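Local coordinates for tetratricopeptide repeat protein (Parabacteroides merdae ATCC 43184, PDB 4R7S) that is of unknown function but, as a tetratricopeptide repeat protein built of stacked helix pairs, probably serves as a scaffold for binding other proteins or peptides, at residues L213-G218 with K235-M240; E161-F166 with A184-M189; T45-I50 with L61-S66. All blocks are in the same frame, centred on the assembly; numbering follows the deposited sequence.

Contact 1 of 3, residues L213-G218 with K235-M240; sequences LYVLRG and KKAESM
The ring of Y214 is overlapped on one face by the aliphatic part of K236. CG of the lysine sits 3.5 Å from the ring centroid of Y214 and 15° off the ring normal, a CH-pi contact displaced toward the CE1-CZ side of the rim. K236 CG lies anti to its own backbone N, which brings the methylene over the tyrosine; the bend at chi2 (65°) turns CD away from the ring, and the CE methylene passes the phenol oxygen at a looser 4.1 Å from Y214 OH. The CD2-CE2 side of the same ring receives selenomethionine M240, whose SE is 3.7 Å from both CD2 and CE2 of Y214. This Met-aromatic contact comes in obliquely, 50° off the ring normal and from the same side of the ring plane as K236 CG, with the two side chains at about a right angle. At the root of the tyrosine the backbones are close: the CA atoms of Y214 and A237 are 5.5 Å apart, a spacing permitted by the small methyl of A237. That CB touches Y214 CB at 3.9 Å and V215 CG2 at 3.7 Å. V215 and A237 both go on to meet I247 of helix 244-252, which extends the buried side of the contact, whereas K236 and M240 are exposed. F204 of helix 193-206 meets the Y214 ring edge-to-face. Near the C-terminal end of the second segment, S239 OG gives its proton to K236 O at 2.6 Å, tying the serine back to the turn that carries the lysine. Apolar packing therefore joins helices 211-223 and 227-238, which run in opposite directions, as expected of a helical hairpin in a tetratricopeptide repeat superhelix.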
loop_
_atom_site.group_PDB
_atom_site.type_symbol
_atom_site.label_atom_id
_atom_site.label_comp_id
_atom_site.label_asym_id
_atom_site.label_seq_id
_atom_site.Cartn_x
_atom_site.Cartn_y
_atom_site.Cartn_z
ATOM N N LEU A 213 12.479 2.416 -8.009
ATOM C CA LEU A 213 13.770 3.063 -8.098
ATOM C C LEU A 213 14.470 2.687 -9.403
ATOM O O LEU A 213 15.211 3.520 -9.942
ATOM C CB LEU A 213 14.654 2.778 -6.871
ATOM C CG LEU A 213 15.739 3.836 -6.635
ATOM C CD1 LEU A 213 15.134 5.182 -6.195
ATOM C CD2 LEU A 213 16.837 3.327 -5.712
ATOM N N TYR A 214 14.201 1.478 -9.948
ATOM C CA TYR A 214 14.782 1.100 -11.241
ATOM C C TYR A 214 14.114 1.934 -12.336
ATOM O O TYR A 214 14.815 2.443 -13.203
ATOM C CB TYR A 214 14.661 -0.404 -11.520
ATOM C CG TYR A 214 15.783 -1.243 -10.944
ATOM C CD1 TYR A 214 16.985 -1.399 -11.629
ATOM C CD2 TYR A 214 15.631 -1.908 -9.731
ATOM C CE1 TYR A 214 18.030 -2.163 -11.100
ATOM C CE2 TYR A 214 16.662 -2.691 -9.199
ATOM C CZ TYR A 214 17.853 -2.834 -9.900
ATOM O OH TYR A 214 18.857 -3.651 -9.416
ATOM N N VAL A 215 12.776 2.158 -12.241
ATOM C CA VAL A 215 12.030 3.015 -13.191
ATOM C C VAL A 215 12.602 4.436 -13.110
ATOM O O VAL A 215 12.933 5.012 -14.143
ATOM C CB VAL A 215 10.491 2.996 -12.958
ATOM C CG1 VAL A 215 9.785 4.138 -13.697
ATOM C CG2 VAL A 215 9.894 1.661 -13.359
ATOM N N LEU A 216 12.769 4.961 -11.872
ATOM C CA LEU A 216 13.321 6.281 -11.581
ATOM C C LEU A 216 14.722 6.442 -12.189
ATOM O O LEU A 216 14.951 7.418 -12.918
ATOM C CB LEU A 216 13.350 6.564 -10.065
ATOM C CG LEU A 216 13.566 8.050 -9.698
ATOM C CD1 LEU A 216 12.462 8.954 -10.288
ATOM C CD2 LEU A 216 13.685 8.245 -8.208
ATOM N N ARG A 217 15.636 5.479 -11.940
ATOM C CA ARG A 217 16.960 5.524 -12.562
ATOM C C ARG A 217 16.866 5.408 -14.111
ATOM O O ARG A 217 17.634 6.058 -14.828
ATOM C CB ARG A 217 17.878 4.431 -12.008
ATOM C CG ARG A 217 19.343 4.723 -12.353
ATOM C CD ARG A 217 20.287 3.827 -11.613
ATOM N NE ARG A 217 20.194 2.456 -12.098
ATOM C CZ ARG A 217 21.052 1.504 -11.773
ATOM N NH1 ARG A 217 22.057 1.763 -10.947
ATOM N NH2 ARG A 217 20.910 0.279 -12.264
ATOM N N GLY A 218 15.927 4.610 -14.598
ATOM C CA GLY A 218 15.728 4.428 -16.034
ATOM C C GLY A 218 15.272 5.704 -16.716
ATOM O O GLY A 218 15.783 6.074 -17.783
ATOM N N LYS A 235 13.598 -3.053 -17.988
ATOM C CA LYS A 235 13.438 -4.515 -18.027
ATOM C C LYS A 235 13.549 -5.114 -16.624
ATOM O O LYS A 235 12.700 -5.920 -16.227
ATOM C CB LYS A 235 14.463 -5.162 -18.961
ATOM C CG LYS A 235 13.969 -5.277 -20.393
ATOM C CD LYS A 235 15.105 -5.120 -21.383
ATOM C CE LYS A 235 14.672 -5.356 -22.817
ATOM N NZ LYS A 235 14.445 -6.800 -23.121
ATOM N N LYS A 236 14.547 -4.651 -15.849
ATOM C CA LYS A 236 14.768 -5.100 -14.480
ATOM C C LYS A 236 13.529 -4.800 -13.581
ATOM O O LYS A 236 13.092 -5.692 -12.838
ATOM C CB LYS A 236 16.055 -4.486 -13.907
ATOM C CG LYS A 236 16.370 -4.912 -12.458
ATOM C CD LYS A 236 16.675 -6.391 -12.278
ATOM C CE LYS A 236 16.637 -6.788 -10.820
ATOM N NZ LYS A 236 16.924 -8.234 -10.650
ATOM N N ALA A 237 12.955 -3.579 -13.685
ATOM C CA ALA A 237 11.746 -3.188 -12.944
ATOM C C ALA A 237 10.533 -4.064 -13.359
ATOM O O ALA A 237 9.722 -4.419 -12.503
ATOM C CB ALA A 237 11.436 -1.709 -13.169
ATOM N N GLU A 238 10.433 -4.432 -14.656
ATOM C CA GLU A 238 9.352 -5.299 -15.151
ATOM C C GLU A 238 9.463 -6.690 -14.484
ATOM O O GLU A 238 8.471 -7.199 -13.929
ATOM C CB GLU A 238 9.401 -5.405 -16.684
ATOM C CG GLU A 238 8.333 -6.303 -17.287
ATOM C CD GLU A 238 8.225 -6.290 -18.801
ATOM O OE1 GLU A 238 9.261 -6.123 -19.492
ATOM O OE2 GLU A 238 7.090 -6.486 -19.295
ATOM N N SER A 239 10.699 -7.252 -14.477
ATOM C CA SER A 239 11.014 -8.534 -13.854
ATOM C C SER A 239 10.702 -8.516 -12.345
ATOM O O SER A 239 10.666 -9.577 -11.719
ATOM C CB SER A 239 12.480 -8.891 -14.084
ATOM O OG SER A 239 13.335 -8.294 -13.122
HETATM N N MSE A 240 10.484 -7.305 -11.771
HETATM C CA MSE A 240 10.198 -7.097 -10.352
HETATM C C MSE A 240 8.705 -6.802 -10.090
HETATM O O MSE A 240 8.313 -6.546 -8.940
HETATM C CB MSE A 240 11.089 -5.976 -9.806
HETATM C CG MSE A 240 12.529 -6.425 -9.641
HETATM SE SE MSE A 240 13.722 -4.996 -9.121
HETATM C CE MSE A 240 13.186 -4.874 -7.213
#

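Contact 2 of 3, residues E161-F166 with A184-M189; sequences ESERIF and ADLYFM
L186 is the first residue of 184-189 to reach 161-166, between consecutive antiparallel helices of what is probably a continuous tetratricopeptide repeat array: the local axes run at 159° to each other and stay 10.4 Å apart at their closest. The two methyls of L186 divide the work. CD1 rests 3.6 Å from S162 OG, a hydroxyl whose polar partner is the backbone oxygen of A150 in helix 143-156, so the leucine meets an oxygen already engaged. CD2 presses on the backbone, 3.5 Å from E163 N, and also touches E163 CB and, obliquely, F166 CD2 at 4.1 Å. Next comes Y187, which spans the distance between the helices. E163 stretches to meet it, CG anti to the backbone N (chi1 -177°) and the chain extended beyond; the carboxylate lies at the edge of the Y187 ring, the two planes 89° apart. The hydroxyl also has a weak hydrogen bond with R195 NE. Y187 OH donates to E163 OE2 at 2.8 Å, meeting the anti lone pair, the one turned away from OE1.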
loop_
_atom_site.group_PDB
_atom_site.type_symbol
_atom_site.label_atom_id
_atom_site.label_comp_id
_atom_site.label_asym_id
_atom_site.label_seq_id
_atom_site.Cartn_x
_atom_site.Cartn_y
_atom_site.Cartn_z
ATOM N N GLU A 161 9.287 22.619 0.745
ATOM C CA GLU A 161 8.715 22.127 1.992
ATOM C C GLU A 161 8.941 20.603 2.048
ATOM O O GLU A 161 9.452 20.077 3.048
ATOM C CB GLU A 161 7.226 22.526 2.119
ATOM C CG GLU A 161 6.572 22.253 3.476
ATOM C CD GLU A 161 7.297 22.557 4.784
ATOM O OE1 GLU A 161 8.410 23.135 4.758
ATOM O OE2 GLU A 161 6.754 22.170 5.846
ATOM N N SER A 162 8.671 19.935 0.922
ATOM C CA SER A 162 8.867 18.517 0.784
ATOM C C SER A 162 10.329 18.139 1.074
ATOM O O SER A 162 10.598 17.169 1.797
ATOM C CB SER A 162 8.464 18.089 -0.622
ATOM O OG SER A 162 8.541 16.681 -0.727
ATOM N N GLU A 163 11.267 18.911 0.512
ATOM C CA GLU A 163 12.698 18.665 0.676
ATOM C C GLU A 163 13.110 18.862 2.124
ATOM O O GLU A 163 13.896 18.071 2.638
ATOM C CB GLU A 163 13.510 19.575 -0.261
ATOM C CG GLU A 163 15.003 19.296 -0.180
ATOM C CD GLU A 163 15.929 20.280 -0.856
ATOM O OE1 GLU A 163 15.575 21.472 -1.005
ATOM O OE2 GLU A 163 17.044 19.852 -1.207
ATOM N N ARG A 164 12.567 19.904 2.788
ATOM C CA ARG A 164 12.862 20.155 4.192
ATOM C C ARG A 164 12.475 18.936 5.054
ATOM O O ARG A 164 13.277 18.514 5.896
ATOM C CB ARG A 164 12.120 21.411 4.670
ATOM C CG ARG A 164 12.521 21.858 6.065
ATOM C CD ARG A 164 11.504 22.793 6.705
ATOM N NE ARG A 164 10.143 22.241 6.764
ATOM C CZ ARG A 164 9.706 21.362 7.660
ATOM N NH1 ARG A 164 10.531 20.875 8.583
ATOM N NH2 ARG A 164 8.444 20.952 7.636
ATOM N N ILE A 165 11.271 18.353 4.808
ATOM C CA ILE A 165 10.751 17.199 5.557
ATOM C C ILE A 165 11.641 15.971 5.324
ATOM O O ILE A 165 12.042 15.328 6.295
ATOM C CB ILE A 165 9.271 16.903 5.223
ATOM C CG1 ILE A 165 8.396 18.127 5.542
ATOM C CG2 ILE A 165 8.791 15.635 5.980
ATOM C CD1 ILE A 165 6.984 18.125 4.943
ATOM N N PHE A 166 11.953 15.659 4.051
ATOM C CA PHE A 166 12.817 14.526 3.724
ATOM C C PHE A 166 14.190 14.727 4.308
ATOM O O PHE A 166 14.776 13.759 4.760
ATOM C CB PHE A 166 12.938 14.309 2.204
ATOM C CG PHE A 166 11.808 13.535 1.590
ATOM C CD1 PHE A 166 11.633 12.183 1.875
ATOM C CD2 PHE A 166 10.938 14.139 0.701
ATOM C CE1 PHE A 166 10.580 11.457 1.298
ATOM C CE2 PHE A 166 9.898 13.412 0.112
ATOM C CZ PHE A 166 9.717 12.080 0.425
ATOM N N ALA A 184 14.756 11.063 -3.676
ATOM C CA ALA A 184 15.208 10.991 -5.077
ATOM C C ALA A 184 14.044 11.311 -6.031
ATOM O O ALA A 184 14.228 12.060 -6.983
ATOM C CB ALA A 184 15.794 9.616 -5.404
ATOM N N ASP A 185 12.846 10.786 -5.740
ATOM C CA ASP A 185 11.656 11.008 -6.560
ATOM C C ASP A 185 11.288 12.480 -6.554
ATOM O O ASP A 185 10.873 13.009 -7.592
ATOM C CB ASP A 185 10.468 10.140 -6.097
ATOM C CG ASP A 185 9.327 10.122 -7.104
ATOM O OD1 ASP A 185 9.545 9.639 -8.237
ATOM O OD2 ASP A 185 8.232 10.645 -6.777
ATOM N N LEU A 186 11.454 13.138 -5.399
ATOM C CA LEU A 186 11.202 14.571 -5.266
ATOM C C LEU A 186 12.190 15.349 -6.126
ATOM O O LEU A 186 11.782 16.265 -6.842
ATOM C CB LEU A 186 11.314 15.033 -3.798
ATOM C CG LEU A 186 11.494 16.540 -3.595
ATOM C CD1 LEU A 186 10.213 17.293 -3.873
ATOM C CD2 LEU A 186 11.930 16.816 -2.220
ATOM N N TYR A 187 13.485 14.972 -6.066
ATOM C CA TYR A 187 14.516 15.645 -6.848
ATOM C C TYR A 187 14.260 15.486 -8.354
ATOM O O TYR A 187 14.395 16.459 -9.097
ATOM C CB TYR A 187 15.903 15.158 -6.458
ATOM C CG TYR A 187 16.369 15.663 -5.106
ATOM C CD1 TYR A 187 16.067 16.958 -4.679
ATOM C CD2 TYR A 187 17.200 14.888 -4.300
ATOM C CE1 TYR A 187 16.537 17.447 -3.454
ATOM C CE2 TYR A 187 17.683 15.369 -3.078
ATOM C CZ TYR A 187 17.338 16.644 -2.653
ATOM O OH TYR A 187 17.815 17.120 -1.455
ATOM N N PHE A 188 13.798 14.306 -8.781
ATOM C CA PHE A 188 13.486 14.089 -10.188
ATOM C C PHE A 188 12.326 14.983 -10.594
ATOM O O PHE A 188 12.433 15.669 -11.609
ATOM C CB PHE A 188 13.181 12.625 -10.476
ATOM C CG PHE A 188 12.661 12.358 -11.870
ATOM C CD1 PHE A 188 13.527 12.289 -12.949
ATOM C CD2 PHE A 188 11.311 12.096 -12.089
ATOM C CE1 PHE A 188 13.054 11.991 -14.231
ATOM C CE2 PHE A 188 10.834 11.826 -13.370
ATOM C CZ PHE A 188 11.710 11.771 -14.434
HETATM N N MSE A 189 11.245 15.026 -9.782
HETATM C CA MSE A 189 10.100 15.885 -10.090
HETATM C C MSE A 189 10.470 17.369 -10.080
HETATM O O MSE A 189 9.720 18.185 -10.605
HETATM C CB MSE A 189 8.954 15.644 -9.126
HETATM C CG MSE A 189 8.262 14.334 -9.360
HETATM SE SE MSE A 189 6.704 14.152 -8.207
HETATM C CE MSE A 189 5.525 15.640 -8.997
#

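Contact 3 of 3, residues T45-I50 with L61-S66; sequences TNLGTI and LISYTS. With EDO (1,2-ethanediol), chain H.
Within a tetratricopeptide repeat region, G48 of helix 40-52 faces S63 and Y64 of helix 57-68 at the close approach of an antiparallel pair. The local axes come within 7.8 Å and make an angle of 162°. G48 CA is 3.7 Å from S63 CB, and it also lies over one face of the Y64 ring, offset toward the rim near CE1, in a CH-pi contact 4.1 Å from the ring centroid. A CB on G48 would collide with Y64 CE1, so the missing side chain is what lets the ring lie against the helix backbone. A small residue against a large aromatic is consistent with the consensus packing of the tetratricopeptide repeat, in which such pairs join the two helices of a hairpin. The same CE1 comes 3.3 Å from T45 O, approached obliquely. At the far end of the ring, T49 OG1 lies in the ring plane at its edge and shares a 2.8 Å hydrogen bond with Y64 OH. The T49 chi1 of -41° sets OG1 beside the backbone N, where it meets this phenol oxygen; OG1 also hydrogen-bonds O2 of a 1,2-ethanediol, probably from the crystallisation liquor, at 2.7 Å. A phenylalanine in place of Y64 would keep the ring over G48 but would probably leave T49 OG1 without its partner across the hairpin and its side chain less firmly fixed. Elsewhere in the contact, L47 CD2 packs 3.4 Å from S63 OG, which is hydrogen-bonded to Q51 OE1 one turn further along helix 40-52.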
loop_
_atom_site.group_PDB
_atom_site.type_symbol
_atom_site.label_atom_id
_atom_site.label_comp_id
_atom_site.label_asym_id
_atom_site.label_seq_id
_atom_site.Cartn_x
_atom_site.Cartn_y
_atom_site.Cartn_z
ATOM N N THR A 45 -14.289 -13.197 7.732
ATOM C CA THR A 45 -13.197 -12.214 7.765
ATOM C C THR A 45 -11.880 -12.930 7.460
ATOM O O THR A 45 -11.181 -12.497 6.537
ATOM C CB THR A 45 -13.162 -11.414 9.084
ATOM O OG1 THR A 45 -14.471 -10.936 9.392
ATOM C CG2 THR A 45 -12.260 -10.220 9.003
ATOM N N ASN A 46 -11.577 -14.040 8.199
ATOM C CA ASN A 46 -10.395 -14.901 8.024
ATOM C C ASN A 46 -10.319 -15.421 6.593
ATOM O O ASN A 46 -9.269 -15.309 5.964
ATOM C CB ASN A 46 -10.426 -16.103 8.989
ATOM C CG ASN A 46 -10.388 -15.795 10.471
ATOM O OD1 ASN A 46 -9.749 -14.831 10.931
ATOM N ND2 ASN A 46 -11.023 -16.683 11.254
ATOM N N LEU A 47 -11.444 -15.934 6.068
ATOM C CA LEU A 47 -11.574 -16.450 4.699
ATOM C C LEU A 47 -11.183 -15.352 3.699
ATOM O O LEU A 47 -10.345 -15.598 2.837
ATOM C CB LEU A 47 -12.997 -16.985 4.434
ATOM C CG LEU A 47 -13.296 -17.547 3.038
ATOM C CD1 LEU A 47 -12.549 -18.850 2.768
ATOM C CD2 LEU A 47 -14.788 -17.798 2.861
ATOM N N GLY A 48 -11.727 -14.150 3.878
ATOM C CA GLY A 48 -11.405 -13.008 3.034
ATOM C C GLY A 48 -9.911 -12.758 2.954
ATOM O O GLY A 48 -9.378 -12.621 1.853
ATOM N N THR A 49 -9.220 -12.749 4.119
ATOM C CA THR A 49 -7.779 -12.524 4.199
ATOM C C THR A 49 -6.994 -13.679 3.556
ATOM O O THR A 49 -6.040 -13.409 2.812
ATOM C CB THR A 49 -7.345 -12.272 5.633
ATOM O OG1 THR A 49 -8.307 -11.431 6.258
ATOM C CG2 THR A 49 -6.027 -11.559 5.697
ATOM N N ILE A 50 -7.403 -14.945 3.824
ATOM C CA ILE A 50 -6.807 -16.164 3.254
ATOM C C ILE A 50 -6.936 -16.133 1.706
ATOM O O ILE A 50 -5.969 -16.440 1.000
ATOM C CB ILE A 50 -7.477 -17.417 3.873
ATOM C CG1 ILE A 50 -7.028 -17.605 5.332
ATOM C CG2 ILE A 50 -7.226 -18.677 3.040
ATOM C CD1 ILE A 50 -7.922 -18.463 6.136
ATOM N N LEU A 61 -13.239 -10.071 -1.778
ATOM C CA LEU A 61 -14.157 -8.943 -1.647
ATOM C C LEU A 61 -15.543 -9.442 -1.246
ATOM O O LEU A 61 -16.166 -8.842 -0.366
ATOM C CB LEU A 61 -14.208 -8.097 -2.944
ATOM C CG LEU A 61 -15.268 -6.985 -3.042
ATOM C CD1 LEU A 61 -15.188 -5.993 -1.872
ATOM C CD2 LEU A 61 -15.161 -6.253 -4.372
ATOM N N ILE A 62 -15.995 -10.548 -1.840
ATOM C CA ILE A 62 -17.312 -11.111 -1.524
ATOM C C ILE A 62 -17.346 -11.575 -0.038
ATOM O O ILE A 62 -18.328 -11.283 0.669
ATOM C CB ILE A 62 -17.717 -12.218 -2.542
ATOM C CG1 ILE A 62 -18.034 -11.552 -3.923
ATOM C CG2 ILE A 62 -18.904 -13.061 -2.025
ATOM C CD1 ILE A 62 -18.326 -12.482 -5.128
ATOM N N SER A 63 -16.257 -12.224 0.433
ATOM C CA SER A 63 -16.148 -12.702 1.814
ATOM C C SER A 63 -16.212 -11.521 2.814
ATOM O O SER A 63 -17.008 -11.566 3.757
ATOM C CB SER A 63 -14.877 -13.524 2.007
ATOM O OG SER A 63 -14.978 -14.764 1.323
ATOM N N TYR A 64 -15.429 -10.458 2.574
ATOM C CA TYR A 64 -15.431 -9.252 3.405
ATOM C C TYR A 64 -16.800 -8.557 3.370
ATOM O O TYR A 64 -17.275 -8.109 4.420
ATOM C CB TYR A 64 -14.331 -8.262 2.973
ATOM C CG TYR A 64 -12.906 -8.670 3.303
ATOM C CD1 TYR A 64 -12.609 -9.370 4.470
ATOM C CD2 TYR A 64 -11.843 -8.259 2.504
ATOM C CE1 TYR A 64 -11.298 -9.713 4.793
ATOM C CE2 TYR A 64 -10.532 -8.617 2.804
ATOM C CZ TYR A 64 -10.264 -9.339 3.950
ATOM O OH TYR A 64 -8.965 -9.637 4.250
ATOM N N THR A 65 -17.435 -8.487 2.189
ATOM C CA THR A 65 -18.755 -7.883 2.035
ATOM C C THR A 65 -19.786 -8.652 2.893
ATOM O O THR A 65 -20.610 -8.017 3.570
ATOM C CB THR A 65 -19.148 -7.807 0.549
ATOM O OG1 THR A 65 -18.280 -6.859 -0.081
ATOM C CG2 THR A 65 -20.589 -7.368 0.345
ATOM N N SER A 66 -19.686 -9.997 2.907
ATOM C CA SER A 66 -20.561 -10.876 3.674
ATOM C C SER A 66 -20.345 -10.690 5.151
ATOM O O SER A 66 -21.318 -10.565 5.882
ATOM C CB SER A 66 -20.323 -12.333 3.296
ATOM O OG SER A 66 -20.613 -12.557 1.926
HETATM C C1 EDO H . -5.753 -10.184 9.221
HETATM O O1 EDO H . -5.120 -9.134 8.481
HETATM C C2 EDO H . -7.306 -10.056 9.165
HETATM O O2 EDO H . -7.899 -11.326 8.904
#

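In the fold
From the N terminus, contact 3 comes first: ten residues separate 45-50 from 61-66, and it closes the turn between helices 40-52 and 57-68. Contact 2 follows, joining helices 159-172 and 178-189 across 17 residues, and contact 1 then closes helix 211-223 onto 227-238 across 16. The three are in series, none nested in or crossing another. Contacts 1 and 2 touch directly, since L216 packs on A184, D185 and F188, linking one hairpin to the next. Contact 3 lies on the opposite side of the chain's centre, its centre 33 Å from that of contact 1 and 38 Å from that of contact 2.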